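Local coordinates for protein glypican-1 (Homo sapiens, PDB 4YWT) that carries heparan sulfate chains at the cell surface and, through them, binds alpha-4 (V) collagen and takes part in Schwann cell myelination, at residues Q454-M457 with Q458-M462. The protein carries 3 engineered substitutions. Sequence-based numbering, arbitrary orientation.
Sequences QQIM and QLKIM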
ATOM      1  N   GLN A 454     -15.601  -1.116  -5.719  1.00 42.18           N
ATOM      2  CA  GLN A 454     -14.637  -1.467  -6.759  1.00 50.39           C
ATOM      3  C   GLN A 454     -13.227  -1.628  -6.181  1.00 43.84           C
ATOM      4  O   GLN A 454     -12.509  -2.586  -6.508  1.00 47.55           O
ATOM      5  CB  GLN A 454     -14.642  -0.413  -7.868  1.00 52.72           C
ATOM      6  CG  GLN A 454     -15.927  -0.395  -8.683  1.00 60.24           C
ATOM      7  CD  GLN A 454     -15.974   0.738  -9.689  1.00 70.71           C
ATOM      8  OE1 GLN A 454     -15.097   1.602  -9.710  1.00 73.66           O
ATOM      9  NE2 GLN A 454     -17.001   0.739 -10.531  1.00 74.27           N
ATOM     10  N   GLN A 455     -12.840  -0.698  -5.311  1.00 37.04           N
ATOM     11  CA  GLN A 455     -11.537  -0.773  -4.656  1.00 38.34           C
ATOM     12  C   GLN A 455     -11.410  -2.043  -3.818  1.00 37.83           C
ATOM     13  O   GLN A 455     -10.356  -2.687  -3.799  1.00 37.76           O
ATOM     14  CB  GLN A 455     -11.300   0.460  -3.786  1.00 28.49           C
ATOM     15  CG  GLN A 455     -11.284   1.763  -4.564  1.00 34.19           C
ATOM     16  CD  GLN A 455     -10.599   1.625  -5.907  1.00 44.25           C
ATOM     17  OE1 GLN A 455      -9.391   1.401  -5.982  1.00 47.92           O
ATOM     18  NE2 GLN A 455     -11.371   1.754  -6.980  1.00 49.53           N
ATOM     19  N   ILE A 456     -12.492  -2.402  -3.133  1.00 40.22           N
ATOM     20  CA  ILE A 456     -12.535  -3.629  -2.349  1.00 39.22           C
ATOM     21  C   ILE A 456     -12.325  -4.833  -3.262  1.00 42.15           C
ATOM     22  O   ILE A 456     -11.609  -5.777  -2.908  1.00 44.25           O
ATOM     23  CB  ILE A 456     -13.868  -3.762  -1.577  1.00 37.64           C
ATOM     24  CG1 ILE A 456     -13.926  -2.732  -0.448  1.00 42.86           C
ATOM     25  CG2 ILE A 456     -14.029  -5.157  -1.002  1.00 32.76           C
ATOM     26  CD1 ILE A 456     -15.214  -2.755   0.344  1.00 43.35           C
ATOM     27  N   MET A 457     -12.930  -4.789  -4.447  1.00 37.06           N
ATOM     28  CA  MET A 457     -12.702  -5.846  -5.429  1.00 42.82           C
ATOM     29  C   MET A 457     -11.227  -5.935  -5.815  1.00 40.07           C
ATOM     30  O   MET A 457     -10.656  -7.033  -5.875  1.00 36.39           O
ATOM     31  CB  MET A 457     -13.557  -5.634  -6.683  1.00 45.55           C
ATOM     32  CG  MET A 457     -15.049  -5.867  -6.487  1.00 49.00           C
ATOM     33  SD  MET A 457     -15.464  -7.263  -5.415  1.00 71.19           S
ATOM     34  CE  MET A 457     -14.566  -8.616  -6.179  1.00 64.57           C
ATOM     35  N   GLN A 458     -10.614  -4.780  -6.069  1.00 35.79           N
ATOM     36  CA  GLN A 458      -9.186  -4.734  -6.388  1.00 37.36           C
ATOM     37  C   GLN A 458      -8.344  -5.384  -5.288  1.00 31.37           C
ATOM     38  O   GLN A 458      -7.457  -6.207  -5.567  1.00 26.55           O
ATOM     39  CB  GLN A 458      -8.732  -3.290  -6.612  1.00 34.00           C
ATOM     40  CG  GLN A 458      -9.352  -2.626  -7.834  1.00 39.80           C
ATOM     41  CD  GLN A 458      -9.007  -3.347  -9.123  1.00 48.68           C
ATOM     42  OE1 GLN A 458      -7.862  -3.319  -9.576  1.00 50.89           O
ATOM     43  NE2 GLN A 458      -9.999  -3.997  -9.722  1.00 42.34           N
ATOM     44  N   LEU A 459      -8.633  -5.020  -4.041  1.00 34.31           N
ATOM     45  CA  LEU A 459      -7.949  -5.609  -2.894  1.00 31.76           C
ATOM     46  C   LEU A 459      -8.109  -7.127  -2.877  1.00 36.30           C
ATOM     47  O   LEU A 459      -7.134  -7.854  -2.674  1.00 40.80           O
ATOM     48  CB  LEU A 459      -8.467  -5.012  -1.583  1.00 37.26           C
ATOM     49  CG  LEU A 459      -8.246  -3.515  -1.348  1.00 37.85           C
ATOM     50  CD1 LEU A 459      -8.869  -3.085  -0.031  1.00 42.10           C
ATOM     51  CD2 LEU A 459      -6.768  -3.175  -1.373  1.00 37.98           C
ATOM     52  N   LYS A 460      -9.335  -7.599  -3.096  1.00 32.27           N
ATOM     53  CA  LYS A 460      -9.600  -9.038  -3.170  1.00 30.39           C
ATOM     54  C   LYS A 460      -8.716  -9.727  -4.208  1.00 27.44           C
ATOM     55  O   LYS A 460      -8.033 -10.717  -3.912  1.00 36.24           O
ATOM     56  CB  LYS A 460     -11.068  -9.306  -3.509  1.00 33.16           C
ATOM     57  CG  LYS A 460     -12.066  -8.950  -2.423  1.00 40.51           C
ATOM     58  CD  LYS A 460     -13.430  -9.535  -2.766  1.00 42.86           C
ATOM     59  CE  LYS A 460     -14.535  -8.943  -1.914  1.00 44.70           C
ATOM     60  NZ  LYS A 460     -15.879  -9.320  -2.441  1.00 49.06           N
ATOM     61  N   ILE A 461      -8.739  -9.193  -5.426  1.00 27.72           N
ATOM     62  CA  ILE A 461      -7.984  -9.768  -6.535  1.00 33.02           C
ATOM     63  C   ILE A 461      -6.481  -9.818  -6.256  1.00 38.75           C
ATOM     64  O   ILE A 461      -5.844 -10.870  -6.413  1.00 33.80           O
ATOM     65  CB  ILE A 461      -8.232  -8.980  -7.835  1.00 36.83           C
ATOM     66  CG1 ILE A 461      -9.694  -9.125  -8.264  1.00 38.85           C
ATOM     67  CG2 ILE A 461      -7.304  -9.462  -8.940  1.00 30.79           C
ATOM     68  CD1 ILE A 461     -10.118  -8.152  -9.341  1.00 38.18           C
ATOM     69  N   MET A 462      -5.920  -8.687  -5.835  1.00 34.89           N
ATOM     70  CA  MET A 462      -4.491  -8.629  -5.544  1.00 25.38           C
ATOM     71  C   MET A 462      -4.127  -9.600  -4.421  1.00 28.54           C
ATOM     72  O   MET A 462      -3.103 -10.288  -4.488  1.00 32.74           O
ATOM     73  CB  MET A 462      -4.071  -7.206  -5.177  1.00 35.41           C
ATOM     74  CG  MET A 462      -2.565  -7.002  -5.079  1.00 36.67           C
ATOM     75  SD  MET A 462      -1.705  -7.299  -6.635  1.00 34.86           S
ATOM     76  CE  MET A 462      -0.703  -8.713  -6.192  1.00 24.10           C
TER
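With CG opposite its own carbonyl carbon (chi1 -71°) and two further bends at chi2 and chi3, Met-457 curls its thioether over the outside of the helix, where it meets Lys-460. The lysine's first torsion is similar (chi1 -69°), and its chain, extended beyond CG, reaches back toward the preceding turn and crosses the methionine at a slant. Met-457 SD lies 3.6 Å from Lys-460 NZ, and Met-457 CE packs 3.7 Å from Lys-460 CD. The lysine also meets a branch of Ile-456, whose CG2 is 3.9 Å from Lys-460 CE; the ammonium-bearing chain is thus bordered by apolar groups three and four residues back. All of this sits on helix 450-471, near the C-terminal end of the modelled, largely helical glypican core. Four successive i to i+4 backbone bonds hold the turns together, among them Lys-460 N to Ile-456 O (2.9 Å) and Ile-461 N to Met-457 O (2.9 Å, N-H...O angle 168°). Ile-461 also lays CG1 against that same oxygen, Met-457 O, at 3.3 Å. The Met-457 and Ile-461 face is on the surface, whereas Gln-455, Ile-456 and Leu-459 are buried: Gln-455 rests on Val-232 and Val-236 of helix 204-236, and Leu-459 on Glu-288 and Leu-292 of helix 286-299.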